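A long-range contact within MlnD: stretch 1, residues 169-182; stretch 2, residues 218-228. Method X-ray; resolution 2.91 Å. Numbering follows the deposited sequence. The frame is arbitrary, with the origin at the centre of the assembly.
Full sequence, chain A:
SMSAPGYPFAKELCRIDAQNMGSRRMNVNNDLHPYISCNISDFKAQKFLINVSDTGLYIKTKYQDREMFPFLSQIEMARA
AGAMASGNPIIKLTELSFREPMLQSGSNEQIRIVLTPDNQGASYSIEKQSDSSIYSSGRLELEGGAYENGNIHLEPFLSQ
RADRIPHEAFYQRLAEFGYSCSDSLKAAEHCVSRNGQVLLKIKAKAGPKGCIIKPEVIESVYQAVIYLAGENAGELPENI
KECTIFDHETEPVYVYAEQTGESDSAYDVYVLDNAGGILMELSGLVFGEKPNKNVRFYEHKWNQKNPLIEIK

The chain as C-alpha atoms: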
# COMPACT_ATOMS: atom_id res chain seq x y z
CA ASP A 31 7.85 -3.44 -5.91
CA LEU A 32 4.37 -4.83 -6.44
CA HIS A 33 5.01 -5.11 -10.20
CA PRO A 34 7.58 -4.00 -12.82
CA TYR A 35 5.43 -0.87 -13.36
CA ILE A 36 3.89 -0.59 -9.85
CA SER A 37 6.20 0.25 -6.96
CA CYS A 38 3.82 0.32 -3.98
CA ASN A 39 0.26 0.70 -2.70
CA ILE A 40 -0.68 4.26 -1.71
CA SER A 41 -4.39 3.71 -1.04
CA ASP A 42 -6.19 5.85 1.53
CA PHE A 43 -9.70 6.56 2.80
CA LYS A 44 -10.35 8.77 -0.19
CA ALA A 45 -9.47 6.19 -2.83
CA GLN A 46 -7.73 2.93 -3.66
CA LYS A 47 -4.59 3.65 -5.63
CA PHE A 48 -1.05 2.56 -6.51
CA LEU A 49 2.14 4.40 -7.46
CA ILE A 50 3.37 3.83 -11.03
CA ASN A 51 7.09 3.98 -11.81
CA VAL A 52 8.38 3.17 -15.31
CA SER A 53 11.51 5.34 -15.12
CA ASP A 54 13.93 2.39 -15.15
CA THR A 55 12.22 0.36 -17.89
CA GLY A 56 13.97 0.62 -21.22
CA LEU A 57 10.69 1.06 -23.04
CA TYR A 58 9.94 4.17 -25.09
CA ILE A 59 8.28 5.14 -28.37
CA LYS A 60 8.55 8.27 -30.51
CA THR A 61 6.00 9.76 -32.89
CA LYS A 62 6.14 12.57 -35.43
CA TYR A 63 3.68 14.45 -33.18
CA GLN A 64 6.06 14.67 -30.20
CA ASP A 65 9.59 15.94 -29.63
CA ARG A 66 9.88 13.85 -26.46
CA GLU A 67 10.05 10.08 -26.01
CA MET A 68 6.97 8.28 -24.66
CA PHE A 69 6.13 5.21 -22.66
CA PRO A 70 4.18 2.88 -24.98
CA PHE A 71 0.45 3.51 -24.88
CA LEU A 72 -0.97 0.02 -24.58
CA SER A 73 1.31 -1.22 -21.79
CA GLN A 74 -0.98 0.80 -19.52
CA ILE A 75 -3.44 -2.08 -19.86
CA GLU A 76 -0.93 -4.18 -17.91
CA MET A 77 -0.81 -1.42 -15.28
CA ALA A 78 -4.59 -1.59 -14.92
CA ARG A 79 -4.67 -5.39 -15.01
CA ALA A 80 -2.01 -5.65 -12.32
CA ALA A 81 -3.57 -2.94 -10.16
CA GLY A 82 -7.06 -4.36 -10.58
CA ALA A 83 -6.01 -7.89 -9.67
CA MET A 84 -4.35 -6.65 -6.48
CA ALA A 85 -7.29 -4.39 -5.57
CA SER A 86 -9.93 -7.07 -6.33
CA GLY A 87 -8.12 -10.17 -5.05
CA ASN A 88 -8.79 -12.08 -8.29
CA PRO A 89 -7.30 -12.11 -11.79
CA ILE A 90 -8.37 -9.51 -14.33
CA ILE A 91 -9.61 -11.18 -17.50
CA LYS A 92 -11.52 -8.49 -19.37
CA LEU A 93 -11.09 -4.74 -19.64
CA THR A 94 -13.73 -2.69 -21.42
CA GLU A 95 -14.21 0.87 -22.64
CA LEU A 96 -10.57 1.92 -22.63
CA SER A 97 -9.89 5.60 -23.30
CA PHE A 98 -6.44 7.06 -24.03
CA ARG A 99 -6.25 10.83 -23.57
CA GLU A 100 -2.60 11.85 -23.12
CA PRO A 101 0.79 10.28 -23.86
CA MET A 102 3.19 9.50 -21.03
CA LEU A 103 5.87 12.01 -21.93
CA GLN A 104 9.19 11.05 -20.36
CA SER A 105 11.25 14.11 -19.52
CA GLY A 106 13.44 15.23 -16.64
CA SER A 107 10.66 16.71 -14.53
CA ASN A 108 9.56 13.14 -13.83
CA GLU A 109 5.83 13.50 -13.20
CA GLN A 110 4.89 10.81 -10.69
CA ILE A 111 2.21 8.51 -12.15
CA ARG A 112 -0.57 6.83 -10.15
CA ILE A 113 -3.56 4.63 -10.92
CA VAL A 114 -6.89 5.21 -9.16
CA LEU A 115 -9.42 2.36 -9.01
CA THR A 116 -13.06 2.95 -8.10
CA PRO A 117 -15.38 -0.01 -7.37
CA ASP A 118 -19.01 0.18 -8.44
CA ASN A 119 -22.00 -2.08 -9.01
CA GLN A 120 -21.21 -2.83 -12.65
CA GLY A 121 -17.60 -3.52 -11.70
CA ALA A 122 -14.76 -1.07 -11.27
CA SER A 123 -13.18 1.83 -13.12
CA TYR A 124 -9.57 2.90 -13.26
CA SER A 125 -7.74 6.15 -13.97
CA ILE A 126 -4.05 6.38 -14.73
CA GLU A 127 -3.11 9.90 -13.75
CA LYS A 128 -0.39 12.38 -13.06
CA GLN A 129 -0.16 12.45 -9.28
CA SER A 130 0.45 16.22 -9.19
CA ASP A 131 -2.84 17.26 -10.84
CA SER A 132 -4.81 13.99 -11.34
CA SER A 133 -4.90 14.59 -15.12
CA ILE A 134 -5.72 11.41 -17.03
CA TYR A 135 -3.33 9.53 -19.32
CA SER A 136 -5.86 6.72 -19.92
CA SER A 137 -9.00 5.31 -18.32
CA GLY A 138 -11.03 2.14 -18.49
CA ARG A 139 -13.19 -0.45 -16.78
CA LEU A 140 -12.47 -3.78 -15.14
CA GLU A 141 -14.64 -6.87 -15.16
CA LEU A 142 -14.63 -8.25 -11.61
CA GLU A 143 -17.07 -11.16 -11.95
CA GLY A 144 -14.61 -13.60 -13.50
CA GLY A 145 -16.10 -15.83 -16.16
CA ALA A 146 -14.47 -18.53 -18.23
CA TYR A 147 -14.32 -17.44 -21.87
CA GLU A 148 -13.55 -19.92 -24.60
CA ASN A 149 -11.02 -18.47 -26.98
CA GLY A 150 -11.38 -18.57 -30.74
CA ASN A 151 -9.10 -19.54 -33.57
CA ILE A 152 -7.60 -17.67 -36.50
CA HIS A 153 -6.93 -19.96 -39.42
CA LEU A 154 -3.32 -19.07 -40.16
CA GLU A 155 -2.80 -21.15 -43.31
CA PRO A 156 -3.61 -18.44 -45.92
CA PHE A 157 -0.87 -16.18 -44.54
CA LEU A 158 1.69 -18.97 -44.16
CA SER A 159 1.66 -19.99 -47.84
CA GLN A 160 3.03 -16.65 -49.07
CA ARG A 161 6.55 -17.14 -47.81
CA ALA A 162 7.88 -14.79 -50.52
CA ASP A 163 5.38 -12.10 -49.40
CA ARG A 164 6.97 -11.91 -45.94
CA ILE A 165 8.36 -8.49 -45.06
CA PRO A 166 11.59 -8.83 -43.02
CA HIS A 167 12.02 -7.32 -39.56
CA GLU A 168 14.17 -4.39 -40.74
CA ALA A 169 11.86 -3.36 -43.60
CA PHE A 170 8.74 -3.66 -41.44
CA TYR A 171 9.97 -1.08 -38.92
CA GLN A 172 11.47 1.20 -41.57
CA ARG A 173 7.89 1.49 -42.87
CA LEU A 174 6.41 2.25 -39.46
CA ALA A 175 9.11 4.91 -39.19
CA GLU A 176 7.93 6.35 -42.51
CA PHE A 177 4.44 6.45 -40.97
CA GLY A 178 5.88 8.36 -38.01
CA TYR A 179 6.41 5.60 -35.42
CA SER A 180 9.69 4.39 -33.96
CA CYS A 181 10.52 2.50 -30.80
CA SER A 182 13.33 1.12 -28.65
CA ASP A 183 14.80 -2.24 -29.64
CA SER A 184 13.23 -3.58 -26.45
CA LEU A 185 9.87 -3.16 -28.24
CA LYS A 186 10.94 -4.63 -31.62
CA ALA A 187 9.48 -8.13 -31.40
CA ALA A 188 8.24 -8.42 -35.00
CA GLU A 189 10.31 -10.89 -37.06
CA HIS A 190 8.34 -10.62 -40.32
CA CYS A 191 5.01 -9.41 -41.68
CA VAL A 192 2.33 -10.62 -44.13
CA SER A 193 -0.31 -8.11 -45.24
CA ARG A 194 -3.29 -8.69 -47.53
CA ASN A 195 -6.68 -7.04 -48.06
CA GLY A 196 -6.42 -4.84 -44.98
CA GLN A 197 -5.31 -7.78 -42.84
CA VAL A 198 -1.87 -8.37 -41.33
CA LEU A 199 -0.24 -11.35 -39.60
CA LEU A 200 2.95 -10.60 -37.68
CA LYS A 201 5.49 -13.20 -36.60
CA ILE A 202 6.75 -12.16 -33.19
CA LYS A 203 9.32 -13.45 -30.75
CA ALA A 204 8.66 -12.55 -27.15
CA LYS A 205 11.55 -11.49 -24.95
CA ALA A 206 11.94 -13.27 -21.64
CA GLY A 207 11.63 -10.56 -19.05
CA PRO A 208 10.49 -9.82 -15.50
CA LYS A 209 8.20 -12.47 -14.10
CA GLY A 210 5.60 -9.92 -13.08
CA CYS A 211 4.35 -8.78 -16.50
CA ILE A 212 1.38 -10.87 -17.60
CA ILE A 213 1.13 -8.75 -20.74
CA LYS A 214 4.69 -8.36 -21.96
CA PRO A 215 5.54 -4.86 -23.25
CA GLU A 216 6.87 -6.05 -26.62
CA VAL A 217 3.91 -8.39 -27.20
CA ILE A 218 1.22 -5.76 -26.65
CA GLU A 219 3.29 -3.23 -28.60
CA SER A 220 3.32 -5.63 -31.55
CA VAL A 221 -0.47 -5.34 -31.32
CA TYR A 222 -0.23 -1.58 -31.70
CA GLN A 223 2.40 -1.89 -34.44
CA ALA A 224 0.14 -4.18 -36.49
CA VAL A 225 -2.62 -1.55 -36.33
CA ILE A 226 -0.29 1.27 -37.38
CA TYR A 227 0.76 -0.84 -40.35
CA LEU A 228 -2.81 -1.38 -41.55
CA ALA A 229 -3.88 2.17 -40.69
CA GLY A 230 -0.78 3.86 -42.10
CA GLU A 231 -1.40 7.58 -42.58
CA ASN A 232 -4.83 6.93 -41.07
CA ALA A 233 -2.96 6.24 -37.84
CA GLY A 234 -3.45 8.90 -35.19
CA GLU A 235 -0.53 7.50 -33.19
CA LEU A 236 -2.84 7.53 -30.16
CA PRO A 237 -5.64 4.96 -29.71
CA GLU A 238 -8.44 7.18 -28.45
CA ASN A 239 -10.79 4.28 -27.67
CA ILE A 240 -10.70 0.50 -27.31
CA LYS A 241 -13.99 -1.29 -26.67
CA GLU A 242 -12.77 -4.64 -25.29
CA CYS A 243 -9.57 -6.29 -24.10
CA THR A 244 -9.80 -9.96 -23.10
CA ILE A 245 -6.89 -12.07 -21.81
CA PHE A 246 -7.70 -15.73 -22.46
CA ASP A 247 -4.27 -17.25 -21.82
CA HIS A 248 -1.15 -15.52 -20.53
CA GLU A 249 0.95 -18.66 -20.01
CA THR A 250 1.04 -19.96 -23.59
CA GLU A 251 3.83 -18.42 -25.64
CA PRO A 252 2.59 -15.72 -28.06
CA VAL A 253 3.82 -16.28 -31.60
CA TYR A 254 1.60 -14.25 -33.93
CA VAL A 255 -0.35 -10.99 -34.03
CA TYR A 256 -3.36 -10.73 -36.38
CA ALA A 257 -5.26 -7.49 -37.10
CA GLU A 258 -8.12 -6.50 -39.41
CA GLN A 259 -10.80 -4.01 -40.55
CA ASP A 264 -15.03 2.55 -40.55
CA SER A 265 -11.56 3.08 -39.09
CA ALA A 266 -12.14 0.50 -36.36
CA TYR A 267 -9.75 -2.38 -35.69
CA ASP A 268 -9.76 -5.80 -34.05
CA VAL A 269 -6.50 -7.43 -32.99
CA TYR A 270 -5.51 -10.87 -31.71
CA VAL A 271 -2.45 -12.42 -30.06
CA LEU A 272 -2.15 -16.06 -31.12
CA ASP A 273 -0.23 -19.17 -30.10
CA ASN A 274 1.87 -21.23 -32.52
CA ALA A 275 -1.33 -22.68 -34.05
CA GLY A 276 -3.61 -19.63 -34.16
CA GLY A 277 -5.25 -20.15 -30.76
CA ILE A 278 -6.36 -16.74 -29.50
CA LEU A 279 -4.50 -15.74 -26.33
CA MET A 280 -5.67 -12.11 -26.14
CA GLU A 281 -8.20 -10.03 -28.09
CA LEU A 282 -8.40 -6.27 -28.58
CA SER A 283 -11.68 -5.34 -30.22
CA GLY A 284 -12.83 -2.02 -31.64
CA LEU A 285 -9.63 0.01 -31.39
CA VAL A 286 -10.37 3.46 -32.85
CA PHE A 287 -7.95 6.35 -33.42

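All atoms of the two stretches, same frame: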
# COMPACT_ATOMS: atom_id res chain seq x y z
N ALA A 169 12.72 -4.12 -42.70
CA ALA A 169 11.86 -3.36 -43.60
C ALA A 169 10.54 -3.00 -42.92
O ALA A 169 10.01 -1.91 -43.12
CB ALA A 169 11.60 -4.17 -44.87
N PHE A 170 9.99 -3.92 -42.13
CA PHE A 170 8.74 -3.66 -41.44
C PHE A 170 8.82 -2.38 -40.60
O PHE A 170 7.92 -1.53 -40.66
CB PHE A 170 8.35 -4.86 -40.58
CG PHE A 170 7.14 -4.62 -39.74
CD1 PHE A 170 5.89 -4.61 -40.32
CD2 PHE A 170 7.25 -4.38 -38.39
CE1 PHE A 170 4.76 -4.37 -39.56
CE2 PHE A 170 6.13 -4.14 -37.61
CZ PHE A 170 4.89 -4.14 -38.20
N TYR A 171 9.88 -2.23 -39.81
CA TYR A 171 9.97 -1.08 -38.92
C TYR A 171 10.41 0.18 -39.65
O TYR A 171 10.02 1.28 -39.24
CB TYR A 171 10.93 -1.38 -37.76
CG TYR A 171 10.31 -2.31 -36.75
CD1 TYR A 171 9.34 -1.85 -35.87
CD2 TYR A 171 10.68 -3.64 -36.68
CE1 TYR A 171 8.76 -2.69 -34.95
CE2 TYR A 171 10.10 -4.49 -35.76
CZ TYR A 171 9.15 -4.01 -34.90
OH TYR A 171 8.57 -4.85 -33.98
N GLN A 172 11.20 0.05 -40.71
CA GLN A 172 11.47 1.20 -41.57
C GLN A 172 10.17 1.81 -42.08
O GLN A 172 10.07 3.03 -42.22
CB GLN A 172 12.37 0.79 -42.74
CG GLN A 172 13.84 0.62 -42.37
CD GLN A 172 14.60 -0.27 -43.34
OE1 GLN A 172 15.66 -0.80 -43.00
NE2 GLN A 172 14.08 -0.44 -44.55
N ARG A 173 9.16 0.98 -42.36
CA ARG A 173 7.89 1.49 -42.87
C ARG A 173 7.09 2.17 -41.77
O ARG A 173 6.49 3.23 -42.00
CB ARG A 173 7.10 0.35 -43.50
CG ARG A 173 7.71 -0.12 -44.80
CD ARG A 173 7.32 -1.54 -45.14
NE ARG A 173 8.14 -2.01 -46.26
CZ ARG A 173 7.79 -2.99 -47.08
NH1 ARG A 173 6.62 -3.60 -46.93
NH2 ARG A 173 8.60 -3.34 -48.07
N LEU A 174 7.05 1.58 -40.58
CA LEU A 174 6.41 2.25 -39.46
C LEU A 174 7.08 3.59 -39.18
O LEU A 174 6.41 4.57 -38.82
CB LEU A 174 6.44 1.36 -38.22
CG LEU A 174 5.55 0.11 -38.26
CD1 LEU A 174 5.69 -0.64 -36.96
CD2 LEU A 174 4.09 0.45 -38.51
N ALA A 175 8.40 3.64 -39.32
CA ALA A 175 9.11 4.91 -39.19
C ALA A 175 8.63 5.91 -40.22
O ALA A 175 8.42 7.09 -39.91
CB ALA A 175 10.62 4.68 -39.31
N GLU A 176 8.44 5.46 -41.47
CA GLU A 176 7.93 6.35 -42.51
C GLU A 176 6.49 6.77 -42.26
O GLU A 176 6.04 7.78 -42.82
CB GLU A 176 8.05 5.67 -43.88
CG GLU A 176 9.47 5.40 -44.32
CD GLU A 176 9.55 4.54 -45.56
OE1 GLU A 176 8.50 4.04 -46.00
OE2 GLU A 176 10.66 4.35 -46.10
N PHE A 177 5.75 6.03 -41.43
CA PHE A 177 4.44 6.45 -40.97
C PHE A 177 4.51 7.34 -39.73
O PHE A 177 3.48 7.87 -39.29
CB PHE A 177 3.56 5.23 -40.68
CG PHE A 177 3.23 4.40 -41.90
CD1 PHE A 177 3.06 5.00 -43.14
CD2 PHE A 177 3.11 3.03 -41.80
CE1 PHE A 177 2.76 4.24 -44.25
CE2 PHE A 177 2.81 2.26 -42.92
CZ PHE A 177 2.64 2.87 -44.14
N GLY A 178 5.70 7.51 -39.16
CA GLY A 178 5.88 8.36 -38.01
C GLY A 178 5.94 7.65 -36.68
O GLY A 178 5.64 8.27 -35.65
N TYR A 179 6.31 6.37 -36.65
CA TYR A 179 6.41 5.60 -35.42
C TYR A 179 7.78 4.94 -35.36
O TYR A 179 8.19 4.27 -36.31
CB TYR A 179 5.32 4.53 -35.34
CG TYR A 179 5.52 3.51 -34.24
CD1 TYR A 179 6.31 2.38 -34.43
CD2 TYR A 179 4.90 3.66 -33.00
CE1 TYR A 179 6.48 1.45 -33.43
CE2 TYR A 179 5.07 2.73 -32.00
CZ TYR A 179 5.86 1.62 -32.22
OH TYR A 179 6.04 0.69 -31.23
N SER A 180 8.47 5.13 -34.24
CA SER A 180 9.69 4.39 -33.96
C SER A 180 9.67 4.00 -32.49
O SER A 180 8.88 4.52 -31.70
CB SER A 180 10.95 5.18 -34.30
OG SER A 180 11.05 6.35 -33.51
N CYS A 181 10.55 3.08 -32.13
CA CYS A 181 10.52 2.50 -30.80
C CYS A 181 11.89 1.93 -30.46
O CYS A 181 12.72 1.68 -31.34
CB CYS A 181 9.45 1.42 -30.69
SG CYS A 181 9.75 -0.05 -31.70
N SER A 182 12.12 1.76 -29.16
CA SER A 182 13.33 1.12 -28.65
C SER A 182 13.39 -0.34 -29.08
O SER A 182 12.37 -1.01 -29.26
CB SER A 182 13.36 1.24 -27.13
OG SER A 182 12.25 0.60 -26.54
N ILE A 218 2.33 -6.68 -26.45
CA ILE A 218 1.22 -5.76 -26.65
C ILE A 218 1.60 -4.60 -27.56
O ILE A 218 0.73 -4.00 -28.18
CB ILE A 218 0.67 -5.27 -25.29
CG1 ILE A 218 -0.66 -4.53 -25.46
CG2 ILE A 218 1.67 -4.37 -24.58
CD1 ILE A 218 -1.83 -5.41 -25.86
N GLU A 219 2.89 -4.26 -27.65
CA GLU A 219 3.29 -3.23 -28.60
C GLU A 219 3.28 -3.75 -30.03
O GLU A 219 3.03 -2.98 -30.97
CB GLU A 219 4.67 -2.68 -28.25
CG GLU A 219 5.04 -1.42 -29.00
CD GLU A 219 4.09 -0.27 -28.74
OE1 GLU A 219 3.43 -0.26 -27.67
OE2 GLU A 219 3.99 0.62 -29.60
N SER A 220 3.55 -5.04 -30.24
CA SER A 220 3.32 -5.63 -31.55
C SER A 220 1.87 -5.45 -31.97
O SER A 220 1.59 -5.21 -33.15
CB SER A 220 3.68 -7.12 -31.52
OG SER A 220 5.08 -7.30 -31.40
N VAL A 221 0.94 -5.58 -31.03
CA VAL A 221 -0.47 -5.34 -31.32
C VAL A 221 -0.66 -3.95 -31.89
O VAL A 221 -1.31 -3.77 -32.93
CB VAL A 221 -1.31 -5.56 -30.04
CG1 VAL A 221 -2.72 -4.95 -30.18
CG2 VAL A 221 -1.35 -7.05 -29.70
N TYR A 222 -0.11 -2.94 -31.22
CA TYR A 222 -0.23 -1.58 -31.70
C TYR A 222 0.48 -1.41 -33.04
O TYR A 222 -0.05 -0.75 -33.95
CB TYR A 222 0.31 -0.61 -30.65
CG TYR A 222 0.04 0.85 -30.96
CD1 TYR A 222 -1.26 1.31 -31.00
CD2 TYR A 222 1.06 1.77 -31.12
CE1 TYR A 222 -1.55 2.63 -31.26
CE2 TYR A 222 0.79 3.10 -31.37
CZ TYR A 222 -0.52 3.52 -31.44
OH TYR A 222 -0.77 4.85 -31.69
N GLN A 223 1.66 -2.01 -33.19
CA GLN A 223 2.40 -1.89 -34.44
C GLN A 223 1.61 -2.45 -35.62
O GLN A 223 1.57 -1.84 -36.69
CB GLN A 223 3.75 -2.59 -34.31
CG GLN A 223 4.78 -1.80 -33.51
CD GLN A 223 5.96 -2.64 -33.06
OE1 GLN A 223 6.24 -3.69 -33.62
NE2 GLN A 223 6.66 -2.18 -32.03
N ALA A 224 0.97 -3.60 -35.43
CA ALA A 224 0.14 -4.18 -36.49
C ALA A 224 -0.94 -3.20 -36.94
O ALA A 224 -1.19 -3.05 -38.14
CB ALA A 224 -0.50 -5.48 -36.00
N VAL A 225 -1.58 -2.52 -35.99
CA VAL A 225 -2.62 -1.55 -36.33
C VAL A 225 -2.05 -0.38 -37.11
O VAL A 225 -2.63 0.07 -38.10
CB VAL A 225 -3.33 -1.09 -35.04
CG1 VAL A 225 -4.41 -0.06 -35.35
CG2 VAL A 225 -3.92 -2.29 -34.32
N ILE A 226 -0.90 0.14 -36.68
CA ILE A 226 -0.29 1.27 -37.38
C ILE A 226 0.04 0.88 -38.81
O ILE A 226 -0.01 1.71 -39.72
CB ILE A 226 0.98 1.73 -36.64
CG1 ILE A 226 0.70 2.17 -35.22
CG2 ILE A 226 1.64 2.88 -37.39
CD1 ILE A 226 1.96 2.16 -34.41
N TYR A 227 0.39 -0.39 -39.02
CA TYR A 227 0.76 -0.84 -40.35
C TYR A 227 -0.45 -0.88 -41.28
O TYR A 227 -0.38 -0.44 -42.43
CB TYR A 227 1.42 -2.22 -40.26
CG TYR A 227 2.11 -2.62 -41.53
CD1 TYR A 227 3.43 -2.28 -41.77
CD2 TYR A 227 1.42 -3.31 -42.52
CE1 TYR A 227 4.06 -2.63 -42.94
CE2 TYR A 227 2.04 -3.67 -43.69
CZ TYR A 227 3.36 -3.33 -43.90
OH TYR A 227 3.97 -3.68 -45.07
N LEU A 228 -1.57 -1.41 -40.78
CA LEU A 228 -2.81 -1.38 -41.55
C LEU A 228 -3.33 0.04 -41.72
O LEU A 228 -3.72 0.44 -42.82
CB LEU A 228 -3.89 -2.22 -40.88
CG LEU A 228 -3.75 -3.75 -40.95
CD1 LEU A 228 -5.05 -4.34 -40.43
CD2 LEU A 228 -3.40 -4.26 -42.34

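The polar heart of this contact is a chain of side-chain hydrogen bonds centred on Gln223, on the helix of the second stretch. Tyr171 OH donates to Gln223 OE1 at 2.6 Å, and Gln223 NE2 donates in turn to Tyr179 OH at 3.0 Å, with a nearly straight N-H...O angle of 163°. Tyr179 OH donates in turn to Glu219 OE2, 2.6 Å away. A glutamine suits the middle of such a chain because its amide carries an acceptor and a donor side by side, while a phenol, as Tyr179 demonstrates, can accept and donate through one oxygen. Glu219 and Gln223 lie one helical turn apart, so both side chains can reach the Tyr179 hydroxyl. All four residues are buried, where unpaired polar groups would be costly.

At the far end of the contact, Arg173 NH1 donates to Tyr227 OH at 3.2 Å, a longer bond in a more exposed setting, and the hydroxyl lies near the guanidinium plane, where the N-H groups point.

Around these bonds the packing is apolar. Ile226 sets its CD1 over one face of the Tyr179 ring, 3.9 Å from the ring centroid, a CH-pi contact that leaves the hydroxyl free for its polar partners. Leu174 fills the space between the helices: its CD2 lies 3.6 Å from Ile226 CG2, and its CD1 lies 3.8 Å from Gln223 CG, the aliphatic part of the glutamine. Phe170 CE1 approaches Tyr227 CD1 to 3.3 Å; the two rings are near parallel, at 27°, but slid apart so that they barely overlap.

Gly178 makes no contact itself. It is the first residue to leave helical phi/psi, with the positive phi of a Schellman motif; a CB here would be jammed against the carbonyl O of the residue before, so glycine suits the place. The chain continues into the strand from which Tyr179 points toward the second stretch.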